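Local coordinates for protein isomerase/lactonizing enzyme (Agrobacterium tumefaciens, PDB 1RVK) that probably acts as a magnesium-dependent isomerase or lactonizing enzyme of the enolase superfamily, although its substrate and exact reaction are unknown, at residues Y211-A216 with Y243-D248; M235-L240 with P257-G262; E269-G274 with E300-E305. All blocks are in the same frame, centred on the assembly; numbering follows the deposited sequence.

Interaction 1: Y211-A216 with Y243-D248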
ATOM      1  N   TYR A 211       7.335 -17.660  -6.993  1.00 12.43           N
ATOM      2  CA  TYR A 211       8.275 -18.777  -6.862  1.00 11.55           C
ATOM      3  C   TYR A 211       7.512 -20.078  -6.654  1.00 11.13           C
ATOM      4  O   TYR A 211       6.426 -20.086  -6.076  1.00 10.97           O
ATOM      5  CB  TYR A 211       9.189 -18.589  -5.647  1.00 11.73           C
ATOM      6  CG  TYR A 211      10.458 -17.802  -5.888  1.00 12.34           C
ATOM      7  CD1 TYR A 211      10.793 -16.733  -5.060  1.00 12.55           C
ATOM      8  CD2 TYR A 211      11.349 -18.158  -6.904  1.00 11.56           C
ATOM      9  CE1 TYR A 211      11.986 -16.033  -5.232  1.00 12.64           C
ATOM     10  CE2 TYR A 211      12.547 -17.464  -7.087  1.00 13.76           C
ATOM     11  CZ  TYR A 211      12.856 -16.403  -6.243  1.00 14.25           C
ATOM     12  OH  TYR A 211      14.035 -15.719  -6.396  1.00 14.90           O
ATOM     13  N   SER A 212       8.093 -21.177  -7.122  1.00 11.09           N
ATOM     14  CA  SER A 212       7.496 -22.495  -6.938  1.00 11.56           C
ATOM     15  C   SER A 212       7.603 -22.822  -5.447  1.00 12.05           C
ATOM     16  O   SER A 212       8.301 -22.134  -4.708  1.00 12.19           O
ATOM     17  CB  SER A 212       8.285 -23.533  -7.727  1.00 13.29           C
ATOM     18  OG  SER A 212       9.624 -23.585  -7.257  1.00 13.00           O
ATOM     19  N   ARG A 213       6.917 -23.871  -5.002  1.00 11.89           N
ATOM     20  CA  ARG A 213       6.993 -24.254  -3.598  1.00 11.65           C
ATOM     21  C   ARG A 213       8.440 -24.578  -3.224  1.00 12.07           C
ATOM     22  O   ARG A 213       8.927 -24.135  -2.188  1.00 12.85           O
ATOM     23  CB  ARG A 213       6.118 -25.480  -3.308  1.00 11.01           C
ATOM     24  CG  ARG A 213       4.614 -25.222  -3.315  1.00 11.19           C
ATOM     25  CD  ARG A 213       3.874 -26.432  -2.768  1.00 12.14           C
ATOM     26  NE  ARG A 213       2.420 -26.296  -2.834  1.00 10.40           N
ATOM     27  CZ  ARG A 213       1.574 -27.131  -2.240  1.00 11.43           C
ATOM     28  NH1 ARG A 213       2.042 -28.152  -1.537  1.00 12.65           N
ATOM     29  NH2 ARG A 213       0.263 -26.954  -2.357  1.00 12.73           N
ATOM     30  N   THR A 214       9.129 -25.340  -4.072  1.00 13.41           N
ATOM     31  CA  THR A 214      10.512 -25.717  -3.786  1.00 14.64           C
ATOM     32  C   THR A 214      11.450 -24.516  -3.664  1.00 14.23           C
ATOM     33  O   THR A 214      12.311 -24.494  -2.784  1.00 14.39           O
ATOM     34  CB  THR A 214      11.077 -26.700  -4.849  1.00 14.94           C
ATOM     35  OG1 THR A 214      10.893 -26.161  -6.163  1.00 15.85           O
ATOM     36  CG2 THR A 214      10.375 -28.049  -4.747  1.00 17.33           C
ATOM     37  N   ASP A 215      11.286 -23.518  -4.527  1.00 13.89           N
ATOM     38  CA  ASP A 215      12.139 -22.329  -4.456  1.00 13.45           C
ATOM     39  C   ASP A 215      11.813 -21.481  -3.224  1.00 12.50           C
ATOM     40  O   ASP A 215      12.712 -20.956  -2.569  1.00 12.53           O
ATOM     41  CB  ASP A 215      12.007 -21.471  -5.725  1.00 14.36           C
ATOM     42  CG  ASP A 215      12.859 -21.991  -6.881  1.00 18.15           C
ATOM     43  OD1 ASP A 215      13.825 -22.745  -6.632  1.00 18.23           O
ATOM     44  OD2 ASP A 215      12.571 -21.628  -8.043  1.00 19.40           O
ATOM     45  N   ALA A 216      10.530 -21.345  -2.907  1.00 12.20           N
ATOM     46  CA  ALA A 216      10.130 -20.565  -1.743  1.00 11.79           C
ATOM     47  C   ALA A 216      10.642 -21.209  -0.455  1.00 12.15           C
ATOM     48  O   ALA A 216      11.003 -20.509   0.491  1.00 11.69           O
ATOM     49  CB  ALA A 216       8.607 -20.431  -1.693  1.00 12.28           C
ATOM     50  N   TYR A 243       0.438 -21.842   0.559  1.00 10.49           N
ATOM     51  CA  TYR A 243       0.802 -21.064   1.735  1.00 10.93           C
ATOM     52  C   TYR A 243       0.609 -21.853   3.023  1.00 11.72           C
ATOM     53  O   TYR A 243       1.369 -21.686   3.979  1.00 11.54           O
ATOM     54  CB  TYR A 243       0.016 -19.753   1.771  1.00 10.50           C
ATOM     55  CG  TYR A 243       0.656 -18.698   0.908  1.00 10.87           C
ATOM     56  CD1 TYR A 243       0.521 -18.723  -0.483  1.00 13.74           C
ATOM     57  CD2 TYR A 243       1.476 -17.722   1.474  1.00 11.60           C
ATOM     58  CE1 TYR A 243       1.195 -17.799  -1.287  1.00 10.96           C
ATOM     59  CE2 TYR A 243       2.152 -16.799   0.682  1.00 10.56           C
ATOM     60  CZ  TYR A 243       2.008 -16.845  -0.695  1.00 11.86           C
ATOM     61  OH  TYR A 243       2.691 -15.940  -1.474  1.00 11.75           O
ATOM     62  N   LYS A 244      -0.402 -22.715   3.055  1.00 11.33           N
ATOM     63  CA  LYS A 244      -0.622 -23.547   4.233  1.00 13.23           C
ATOM     64  C   LYS A 244       0.607 -24.451   4.370  1.00 12.78           C
ATOM     65  O   LYS A 244       1.159 -24.627   5.463  1.00 12.43           O
ATOM     66  CB  LYS A 244      -1.883 -24.399   4.054  1.00 16.13           C
ATOM     67  CG  LYS A 244      -3.158 -23.584   3.920  1.00 23.09           C
ATOM     68  CD  LYS A 244      -4.341 -24.429   3.450  1.00 27.63           C
ATOM     69  CE  LYS A 244      -4.753 -25.470   4.483  1.00 31.14           C
ATOM     70  NZ  LYS A 244      -5.937 -26.259   4.019  1.00 31.57           N
ATOM     71  N   TRP A 245       1.043 -25.003   3.241  1.00 11.96           N
ATOM     72  CA  TRP A 245       2.200 -25.892   3.203  1.00 12.10           C
ATOM     73  C   TRP A 245       3.482 -25.158   3.591  1.00 13.75           C
ATOM     74  O   TRP A 245       4.246 -25.627   4.436  1.00 12.93           O
ATOM     75  CB  TRP A 245       2.368 -26.476   1.794  1.00 11.71           C
ATOM     76  CG  TRP A 245       3.614 -27.308   1.613  1.00 12.53           C
ATOM     77  CD1 TRP A 245       3.779 -28.628   1.933  1.00 15.02           C
ATOM     78  CD2 TRP A 245       4.878 -26.858   1.108  1.00 13.77           C
ATOM     79  NE1 TRP A 245       5.069 -29.026   1.658  1.00 14.54           N
ATOM     80  CE2 TRP A 245       5.763 -27.959   1.151  1.00 14.98           C
ATOM     81  CE3 TRP A 245       5.347 -25.630   0.622  1.00 14.56           C
ATOM     82  CZ2 TRP A 245       7.095 -27.868   0.729  1.00 15.65           C
ATOM     83  CZ3 TRP A 245       6.674 -25.540   0.200  1.00 13.77           C
ATOM     84  CH2 TRP A 245       7.528 -26.652   0.258  1.00 13.00           C
ATOM     85  N   LEU A 246       3.711 -24.004   2.971  1.00 12.52           N
ATOM     86  CA  LEU A 246       4.920 -23.235   3.235  1.00 12.11           C
ATOM     87  C   LEU A 246       5.012 -22.804   4.696  1.00 11.65           C
ATOM     88  O   LEU A 246       6.075 -22.897   5.305  1.00 12.34           O
ATOM     89  CB  LEU A 246       4.977 -22.018   2.307  1.00 10.94           C
ATOM     90  CG  LEU A 246       6.261 -21.189   2.231  1.00 15.16           C
ATOM     91  CD1 LEU A 246       6.407 -20.402   3.503  1.00 21.75           C
ATOM     92  CD2 LEU A 246       7.472 -22.088   1.981  1.00 12.58           C
ATOM     93  N   SER A 247       3.902 -22.333   5.251  1.00 12.18           N
ATOM     94  CA  SER A 247       3.878 -21.905   6.647  1.00 14.24           C
ATOM     95  C   SER A 247       4.209 -23.074   7.571  1.00 15.38           C
ATOM     96  O   SER A 247       4.932 -22.921   8.548  1.00 13.15           O
ATOM     97  CB  SER A 247       2.502 -21.336   7.006  1.00 17.15           C
ATOM     98  OG  SER A 247       2.256 -20.130   6.300  1.00 23.33           O
ATOM     99  N   ASP A 248       3.677 -24.248   7.263  1.00 17.12           N
ATOM    100  CA  ASP A 248       3.945 -25.413   8.094  1.00 19.79           C
ATOM    101  C   ASP A 248       5.397 -25.878   7.992  1.00 20.56           C
ATOM    102  O   ASP A 248       5.899 -26.556   8.890  1.00 21.86           O
ATOM    103  CB  ASP A 248       2.999 -26.556   7.721  1.00 22.99           C
ATOM    104  CG  ASP A 248       1.589 -26.338   8.247  1.00 29.26           C
ATOM    105  OD1 ASP A 248       0.689 -27.134   7.901  1.00 31.38           O
ATOM    106  OD2 ASP A 248       1.382 -25.373   9.015  1.00 31.03           O
TER
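With CG of Trp245 turned anti to its own backbone N (chi1 174°) and CG of Arg213 turned anti to the carbonyl carbon (chi1 -72°), the indole and the arginine chain are brought across each other between two neighbouring helices. Arg213 then runs extended from CG to NE, and its CB, CG and CD, and then NH1, pass over one face of the indole. At the near end CB sits 3.6 Å from CZ3 of Trp245. Farther along, CD of Arg213 makes a CH-pi contact 4.2 Å from the centroid of the six-membered ring, over the face but displaced toward the rim. The guanidinium carries the overlap on to the five-membered side, where NH1 of Arg213 lies 3.6 Å from CG of Trp245. Its plane is inclined 25° to that of the indole, with NH1 as the part over the face. Rotation of the guanidinium is further limited by NE, which hydrogen-bonds to OG of Ser242, one residue ahead of 243-248. No hydrogen bond spans the two segments.

Deeper in the interface the contact becomes purely apolar: CB of Ala216 touches CD2 of Leu246 at 4.2 Å. Both of these residues are buried, whereas Arg213 stays exposed at the outer margin. Ser212 stands at the N-cap position of the arginine's helix, and its OG shares a 3.1 Å hydrogen bond with OG1 of Thr214.

This is helix-against-helix packing on the outside of the TIM-type barrel domain. Helices 213-224 and 240-249 flank strand 230-232 in the beta-alpha repeat; Met235, in the loop after that strand, touches both Ala216 and Leu246, and Leu246 also reaches Val254 of the next strand, 254-256.

Interaction 2: M235-L240 with P257-G262. With MG (magnesium ion), chain B.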
HETATM    1  N   MSE A 235       5.116 -16.762  -3.158  1.00 10.35           N
HETATM    2  CA  MSE A 235       4.464 -17.659  -4.115  1.00 11.51           C
HETATM    3  C   MSE A 235       3.160 -17.045  -4.619  1.00 10.84           C
HETATM    4  O   MSE A 235       2.664 -16.081  -4.047  1.00 10.73           O
HETATM    5  CB  MSE A 235       4.163 -19.010  -3.454  1.00 10.88           C
HETATM    6  CG  MSE A 235       5.368 -19.689  -2.802  1.00 12.21           C
HETATM    7 SE   MSE A 235       4.857 -21.309  -1.841  1.00 15.87          SE
HETATM    8  CE  MSE A 235       3.700 -20.486  -0.524  1.00 19.17           C
ATOM      9  N   ASP A 236       2.609 -17.607  -5.691  1.00 10.98           N
ATOM     10  CA  ASP A 236       1.359 -17.101  -6.250  1.00 11.46           C
ATOM     11  C   ASP A 236       0.264 -17.206  -5.190  1.00 11.78           C
ATOM     12  O   ASP A 236      -0.140 -18.307  -4.806  1.00 11.60           O
ATOM     13  CB  ASP A 236       0.986 -17.908  -7.503  1.00 11.35           C
ATOM     14  CG  ASP A 236      -0.137 -17.267  -8.300  1.00 13.98           C
ATOM     15  OD1 ASP A 236      -0.111 -17.361  -9.548  1.00 14.80           O
ATOM     16  OD2 ASP A 236      -1.045 -16.678  -7.682  1.00 12.10           O
ATOM     17  N   GLU A 237      -0.216 -16.058  -4.719  1.00 12.17           N
ATOM     18  CA  GLU A 237      -1.243 -16.034  -3.679  1.00 11.42           C
ATOM     19  C   GLU A 237      -2.586 -16.641  -4.056  1.00 13.06           C
ATOM     20  O   GLU A 237      -3.471 -16.765  -3.211  1.00 11.06           O
ATOM     21  CB  GLU A 237      -1.441 -14.606  -3.174  1.00 14.34           C
ATOM     22  CG  GLU A 237      -0.305 -14.139  -2.285  1.00 15.63           C
ATOM     23  CD  GLU A 237      -0.552 -12.770  -1.695  1.00 15.70           C
ATOM     24  OE1 GLU A 237       0.235 -12.355  -0.817  1.00 17.09           O
ATOM     25  OE2 GLU A 237      -1.529 -12.114  -2.107  1.00 18.76           O
ATOM     26  N   GLN A 238      -2.747 -17.018  -5.318  1.00 12.47           N
ATOM     27  CA  GLN A 238      -3.991 -17.638  -5.740  1.00 12.68           C
ATOM     28  C   GLN A 238      -4.021 -19.073  -5.213  1.00 12.21           C
ATOM     29  O   GLN A 238      -5.069 -19.721  -5.201  1.00 14.15           O
ATOM     30  CB  GLN A 238      -4.105 -17.596  -7.267  1.00 13.64           C
ATOM     31  CG  GLN A 238      -4.335 -16.181  -7.791  1.00 13.31           C
ATOM     32  CD  GLN A 238      -4.194 -16.063  -9.298  1.00 17.22           C
ATOM     33  OE1 GLN A 238      -3.106 -16.263  -9.852  1.00 17.40           O
ATOM     34  NE2 GLN A 238      -5.290 -15.732  -9.972  1.00 12.56           N
ATOM     35  N   SER A 239      -2.867 -19.554  -4.754  1.00 10.22           N
ATOM     36  CA  SER A 239      -2.763 -20.906  -4.207  1.00 11.26           C
ATOM     37  C   SER A 239      -2.704 -20.898  -2.685  1.00 11.72           C
ATOM     38  O   SER A 239      -1.625 -20.914  -2.091  1.00 11.11           O
ATOM     39  CB  SER A 239      -1.524 -21.627  -4.756  1.00 13.09           C
ATOM     40  OG  SER A 239      -1.418 -22.940  -4.215  1.00 12.67           O
ATOM     41  N   LEU A 240      -3.879 -20.878  -2.063  1.00 11.41           N
ATOM     42  CA  LEU A 240      -4.000 -20.887  -0.614  1.00 14.38           C
ATOM     43  C   LEU A 240      -3.269 -22.095  -0.033  1.00 13.67           C
ATOM     44  O   LEU A 240      -2.571 -21.987   0.978  1.00 14.57           O
ATOM     45  CB  LEU A 240      -5.480 -20.953  -0.226  1.00 16.50           C
ATOM     46  CG  LEU A 240      -5.831 -21.006   1.260  1.00 20.20           C
ATOM     47  CD1 LEU A 240      -5.531 -19.659   1.892  1.00 21.85           C
ATOM     48  CD2 LEU A 240      -7.305 -21.351   1.427  1.00 24.19           C
ATOM     49  N   PRO A 257      -2.585 -12.449   2.866  1.00 11.99           N
ATOM     50  CA  PRO A 257      -2.247 -12.258   1.457  1.00 12.33           C
ATOM     51  C   PRO A 257      -2.298 -10.777   1.100  1.00 12.62           C
ATOM     52  O   PRO A 257      -3.161 -10.050   1.588  1.00 12.60           O
ATOM     53  CB  PRO A 257      -3.329 -13.054   0.748  1.00 11.38           C
ATOM     54  CG  PRO A 257      -4.539 -12.753   1.592  1.00 12.11           C
ATOM     55  CD  PRO A 257      -4.015 -12.785   3.026  1.00 11.97           C
ATOM     56  N   GLU A 258      -1.379 -10.322   0.256  1.00 12.71           N
ATOM     57  CA  GLU A 258      -1.397  -8.918  -0.126  1.00 12.67           C
ATOM     58  C   GLU A 258      -2.244  -8.637  -1.357  1.00 13.05           C
ATOM     59  O   GLU A 258      -3.136  -7.789  -1.319  1.00 13.87           O
ATOM     60  CB  GLU A 258       0.012  -8.392  -0.397  1.00 13.65           C
ATOM     61  CG  GLU A 258       0.002  -6.909  -0.747  1.00 11.81           C
ATOM     62  CD  GLU A 258       1.343  -6.401  -1.200  1.00 14.18           C
ATOM     63  OE1 GLU A 258       2.300  -6.497  -0.413  1.00 11.64           O
ATOM     64  OE2 GLU A 258       1.438  -5.899  -2.337  1.00 12.75           O
ATOM     65  N   SER A 259      -1.969  -9.356  -2.442  1.00 13.83           N
ATOM     66  CA  SER A 259      -2.662  -9.132  -3.706  1.00 15.04           C
ATOM     67  C   SER A 259      -3.910  -9.954  -3.991  1.00 15.44           C
ATOM     68  O   SER A 259      -4.689  -9.596  -4.870  1.00 16.83           O
ATOM     69  CB  SER A 259      -1.677  -9.308  -4.869  1.00 15.41           C
ATOM     70  OG  SER A 259      -1.202 -10.643  -4.948  1.00 15.18           O
ATOM     71  N   ALA A 260      -4.105 -11.048  -3.266  1.00 15.80           N
ATOM     72  CA  ALA A 260      -5.271 -11.898  -3.491  1.00 17.49           C
ATOM     73  C   ALA A 260      -6.581 -11.108  -3.462  1.00 18.73           C
ATOM     74  O   ALA A 260      -6.742 -10.183  -2.667  1.00 16.55           O
ATOM     75  CB  ALA A 260      -5.310 -13.013  -2.449  1.00 18.04           C
ATOM     76  N   ALA A 261      -7.510 -11.475  -4.340  1.00 19.77           N
ATOM     77  CA  ALA A 261      -8.809 -10.812  -4.394  1.00 20.99           C
ATOM     78  C   ALA A 261      -9.682 -11.371  -3.271  1.00 21.90           C
ATOM     79  O   ALA A 261      -9.213 -12.164  -2.454  1.00 22.65           O
ATOM     80  CB  ALA A 261      -9.470 -11.064  -5.746  1.00 23.55           C
ATOM     81  N   GLY A 262     -10.942 -10.958  -3.223  1.00 19.24           N
ATOM     82  CA  GLY A 262     -11.830 -11.465  -2.190  1.00 19.36           C
ATOM     83  C   GLY A 262     -11.989 -10.568  -0.975  1.00 17.91           C
ATOM     84  O   GLY A 262     -12.763 -10.879  -0.070  1.00 14.69           O
TER
HETATM   85 MG    MG B 999       4.308  -6.782  -0.937  1.00 14.47          MG
HETATM   86  O   HOH W   1       3.969  -5.907  -3.025  1.00 14.16           O
HETATM   87  O   HOH W   2       3.938  -8.850  -1.691  1.00 11.49           O
HETATM   88  O   HOH W   3       5.109  -4.703  -0.391  1.00 15.25           O
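The carboxylate of Glu237 is the flat group of this contact: CB of Pro257 lies over one face, 3.5 Å from OE2 of Glu237, and backbone N-H groups of 257-262 are arrayed about the two oxygens. On its syn side OE1 of Glu237 accepts from N of Glu258, a bond of 2.8 Å with an N-H...O angle of 165°, the donor standing 18° out of the carboxylate plane. Meeting OE2 of Glu237 nearly along its C-O axis, N of Ala260 donates over 3.0 Å; N of Ser259, displaced from the plane away from Pro257, adds a weak bond to the same oxygen, bent to 128°. Three successive amides are thereby tied to one side chain, which holds the backbone of 258-260 just after the cis-peptide that precedes Pro257. Glu237 reaches them fully extended beyond CG.

Both segments are loops at the C-terminal ends of barrel strands, 230-232 and 254-256, where enolase-superfamily enzymes carry their metal ligands. Glu258 is one of these: OE1 binds the magnesium ion at 2.1 Å alongside Asp206 and Glu232, with three waters completing the shell. Its other oxygen, OE2, accepts a hydrogen bond from one of those waters, and Arg280 NE donates to OE1. Glu237 is thus a second-shell residue, gripping the backbone of a ligand whose carboxylate points the other way, toward the metal. Glu233 lies close to Glu237 with like charge and takes up OG of Ser259; these amide donors probably help Glu237 remain ionised. Ahead of it, Asp236 OD2 closes an Asx turn by accepting from N of Gln238.

Interaction 3: E269-G274 with E300-E305; sequences EWIKAG and EAFGME
Two neighbouring long helices of the TIM-type barrel end beside each other here, 263-272 and 289-301, each terminated by a Schellman motif with a glycine at positive phi. The contact joins the last turn of the first helix to the residues that follow the second, and a single side chain, Ile271, meets two partners, Phe302 and the selenomethionine at Met304.

CG2 of Ile271 sets its methyl on the ring of Phe302, 3.5 Å from the centroid and only 8° off the ring normal. The methyl stands over the centre of the ring, close to all six of its carbons, making a well-centred CH-pi contact. The other branch, CG1 with its terminal CD1, runs along Met304: CG1 of Ile271 approaches SE of Met304 at 3.9 Å, and the two chains slide past each other in opposite directions. CD1 of Ile271 also extends to the rim of the ring, 4.0 Å from CD1 of Phe302. The ring face and the selenium atom both border CG2 of Ile271.

Backbone geometry presents both partners. N of Gly303, the C-prime residue of its motif, bonds back to O of Glu300 while N of Met304 bonds to O of Ala299; this reversal lets Phe302 and Met304, on either side of the glycine, both direct their side chains at Ile271. Gly274 ends the first helix in the same way, its N bonded to O of Ile271, and from there the chain heads for strand 278-281. No hydrogen bond crosses between the segments, and Phe302 stays exposed, so this is an apolar patch at the protein surface. Met304 is bent at its last torsion (chi3 76°), and its SE stands 4.1 Å from CG2 of Ile271, the same methyl that rests on the phenyl face.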
ATOM      1  N   GLU A 269     -10.560 -16.612   5.081  1.00 11.09           N
ATOM      2  CA  GLU A 269     -10.219 -17.967   4.674  1.00 12.07           C
ATOM      3  C   GLU A 269      -8.750 -18.264   4.958  1.00 13.15           C
ATOM      4  O   GLU A 269      -8.401 -19.389   5.324  1.00 13.27           O
ATOM      5  CB  GLU A 269     -10.527 -18.174   3.191  1.00 12.58           C
ATOM      6  CG  GLU A 269     -11.971 -17.834   2.817  1.00 13.28           C
ATOM      7  CD  GLU A 269     -13.001 -18.640   3.594  1.00 15.17           C
ATOM      8  OE1 GLU A 269     -14.183 -18.240   3.590  1.00 16.90           O
ATOM      9  OE2 GLU A 269     -12.640 -19.674   4.205  1.00 15.70           O
ATOM     10  N   TRP A 270      -7.891 -17.260   4.794  1.00 10.18           N
ATOM     11  CA  TRP A 270      -6.473 -17.449   5.065  1.00 11.94           C
ATOM     12  C   TRP A 270      -6.265 -17.732   6.549  1.00 11.76           C
ATOM     13  O   TRP A 270      -5.405 -18.525   6.920  1.00 12.46           O
ATOM     14  CB  TRP A 270      -5.665 -16.222   4.623  1.00 12.84           C
ATOM     15  CG  TRP A 270      -5.323 -16.259   3.159  1.00 12.81           C
ATOM     16  CD1 TRP A 270      -6.197 -16.345   2.112  1.00 13.95           C
ATOM     17  CD2 TRP A 270      -4.010 -16.269   2.586  1.00 12.41           C
ATOM     18  NE1 TRP A 270      -5.507 -16.415   0.921  1.00 15.56           N
ATOM     19  CE2 TRP A 270      -4.164 -16.370   1.185  1.00 12.85           C
ATOM     20  CE3 TRP A 270      -2.718 -16.204   3.120  1.00 13.21           C
ATOM     21  CZ2 TRP A 270      -3.072 -16.409   0.312  1.00 13.40           C
ATOM     22  CZ3 TRP A 270      -1.634 -16.240   2.251  1.00 15.33           C
ATOM     23  CH2 TRP A 270      -1.820 -16.341   0.862  1.00 12.70           C
ATOM     24  N   ILE A 271      -7.069 -17.102   7.399  1.00 12.48           N
ATOM     25  CA  ILE A 271      -6.957 -17.332   8.835  1.00 13.71           C
ATOM     26  C   ILE A 271      -7.482 -18.722   9.181  1.00 14.69           C
ATOM     27  O   ILE A 271      -6.839 -19.486   9.903  1.00 14.86           O
ATOM     28  CB  ILE A 271      -7.761 -16.280   9.644  1.00 13.05           C
ATOM     29  CG1 ILE A 271      -7.116 -14.900   9.483  1.00 13.13           C
ATOM     30  CG2 ILE A 271      -7.811 -16.673  11.117  1.00 12.01           C
ATOM     31  CD1 ILE A 271      -7.847 -13.787  10.207  1.00 13.61           C
ATOM     32  N   LYS A 272      -8.655 -19.045   8.646  1.00 14.57           N
ATOM     33  CA  LYS A 272      -9.299 -20.328   8.903  1.00 17.40           C
ATOM     34  C   LYS A 272      -8.447 -21.522   8.482  1.00 17.78           C
ATOM     35  O   LYS A 272      -8.423 -22.551   9.168  1.00 17.73           O
ATOM     36  CB  LYS A 272     -10.648 -20.376   8.178  1.00 20.17           C
ATOM     37  CG  LYS A 272     -11.510 -21.593   8.501  1.00 26.24           C
ATOM     38  CD  LYS A 272     -11.829 -21.659   9.986  1.00 29.79           C
ATOM     39  CE  LYS A 272     -12.916 -22.681  10.283  1.00 32.48           C
ATOM     40  NZ  LYS A 272     -14.243 -22.243   9.770  1.00 34.78           N
ATOM     41  N   ALA A 273      -7.742 -21.382   7.363  1.00 15.05           N
ATOM     42  CA  ALA A 273      -6.913 -22.465   6.847  1.00 15.44           C
ATOM     43  C   ALA A 273      -5.485 -22.444   7.381  1.00 14.92           C
ATOM     44  O   ALA A 273      -4.704 -23.349   7.093  1.00 17.02           O
ATOM     45  CB  ALA A 273      -6.893 -22.419   5.325  1.00 15.22           C
ATOM     46  N   GLY A 274      -5.149 -21.418   8.156  1.00 13.52           N
ATOM     47  CA  GLY A 274      -3.805 -21.308   8.696  1.00 13.39           C
ATOM     48  C   GLY A 274      -2.774 -21.123   7.600  1.00 13.77           C
ATOM     49  O   GLY A 274      -1.687 -21.704   7.655  1.00 14.83           O
ATOM     50  N   GLU A 300      -7.536  -8.952  14.571  1.00 11.66           N
ATOM     51  CA  GLU A 300      -7.482  -8.723  16.011  1.00 11.59           C
ATOM     52  C   GLU A 300      -8.293  -9.748  16.798  1.00 11.88           C
ATOM     53  O   GLU A 300      -7.864 -10.185  17.866  1.00 10.58           O
ATOM     54  CB  GLU A 300      -7.978  -7.318  16.354  1.00 15.61           C
ATOM     55  CG  GLU A 300      -7.879  -7.005  17.838  1.00 17.53           C
ATOM     56  CD  GLU A 300      -8.638  -5.755  18.223  1.00 20.44           C
ATOM     57  OE1 GLU A 300      -8.758  -5.481  19.433  1.00 24.87           O
ATOM     58  OE2 GLU A 300      -9.116  -5.046  17.317  1.00 24.10           O
ATOM     59  N   ALA A 301      -9.458 -10.134  16.281  1.00 11.63           N
ATOM     60  CA  ALA A 301     -10.295 -11.109  16.974  1.00 11.76           C
ATOM     61  C   ALA A 301      -9.577 -12.452  17.112  1.00 11.92           C
ATOM     62  O   ALA A 301      -9.863 -13.220  18.033  1.00 11.88           O
ATOM     63  CB  ALA A 301     -11.631 -11.287  16.243  1.00 11.19           C
ATOM     64  N   PHE A 302      -8.648 -12.736  16.201  1.00 11.87           N
ATOM     65  CA  PHE A 302      -7.884 -13.977  16.274  1.00 11.09           C
ATOM     66  C   PHE A 302      -6.550 -13.750  16.976  1.00 12.03           C
ATOM     67  O   PHE A 302      -5.714 -14.644  17.031  1.00 11.34           O
ATOM     68  CB  PHE A 302      -7.646 -14.570  14.879  1.00 13.21           C
ATOM     69  CG  PHE A 302      -8.833 -15.303  14.324  1.00 14.09           C
ATOM     70  CD1 PHE A 302      -9.814 -14.628  13.603  1.00 13.43           C
ATOM     71  CD2 PHE A 302      -8.992 -16.664  14.560  1.00 14.58           C
ATOM     72  CE1 PHE A 302     -10.938 -15.297  13.123  1.00 15.03           C
ATOM     73  CE2 PHE A 302     -10.113 -17.347  14.087  1.00 16.33           C
ATOM     74  CZ  PHE A 302     -11.090 -16.660  13.367  1.00 15.03           C
ATOM     75  N   GLY A 303      -6.369 -12.548  17.521  1.00 12.21           N
ATOM     76  CA  GLY A 303      -5.137 -12.218  18.216  1.00 12.76           C
ATOM     77  C   GLY A 303      -3.957 -12.084  17.274  1.00 11.95           C
ATOM     78  O   GLY A 303      -2.802 -12.243  17.678  1.00 11.82           O
HETATM   79  N   MSE A 304      -4.250 -11.781  16.014  1.00 10.45           N
HETATM   80  CA  MSE A 304      -3.218 -11.649  14.992  1.00 10.32           C
HETATM   81  C   MSE A 304      -2.966 -10.206  14.598  1.00 10.06           C
HETATM   82  O   MSE A 304      -3.794  -9.335  14.831  1.00  9.89           O
HETATM   83  CB  MSE A 304      -3.628 -12.426  13.735  1.00 10.82           C
HETATM   84  CG  MSE A 304      -3.711 -13.927  13.922  1.00 12.83           C
HETATM   85 SE   MSE A 304      -4.426 -14.803  12.350  1.00 17.22          SE
HETATM   86  CE  MSE A 304      -2.866 -14.699  11.206  1.00 17.77           C
ATOM     87  N   GLU A 305      -1.799  -9.959  14.017  1.00 12.03           N
ATOM     88  CA  GLU A 305      -1.473  -8.631  13.533  1.00 11.72           C
ATOM     89  C   GLU A 305      -1.863  -8.639  12.060  1.00 12.54           C
ATOM     90  O   GLU A 305      -1.944  -9.698  11.438  1.00 12.21           O
ATOM     91  CB  GLU A 305       0.023  -8.347  13.676  1.00 13.40           C
ATOM     92  CG  GLU A 305       0.443  -7.945  15.082  1.00 14.12           C
ATOM     93  CD  GLU A 305       1.948  -7.816  15.219  1.00 16.78           C
ATOM     94  OE1 GLU A 305       2.660  -8.798  14.913  1.00 17.87           O
ATOM     95  OE2 GLU A 305       2.419  -6.736  15.636  1.00 18.54           O
TER

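Followed from the N terminus, all three contacts lie within the barrel domain. Interaction 1 opens at 211-216 and closes across strand 230-232 at 243-248, but interaction 2 begins inside that span, at 235-240, and closes beyond it at 257-262, so the two cross. Met235 sits at the crossing, packed between the two helices of interaction 1 and accepting a probable hydrogen bond from Tyr243 OH at its carbonyl. Interaction 3 follows in series, its ends 269-274 and 300-305 enclosing strand 278-281. Trp270 joins it to the others, packing on Tyr243, Leu240 and Pro257. Interactions 1 and 3 join outer helices or their ends, interaction 2 the loops beside the metal.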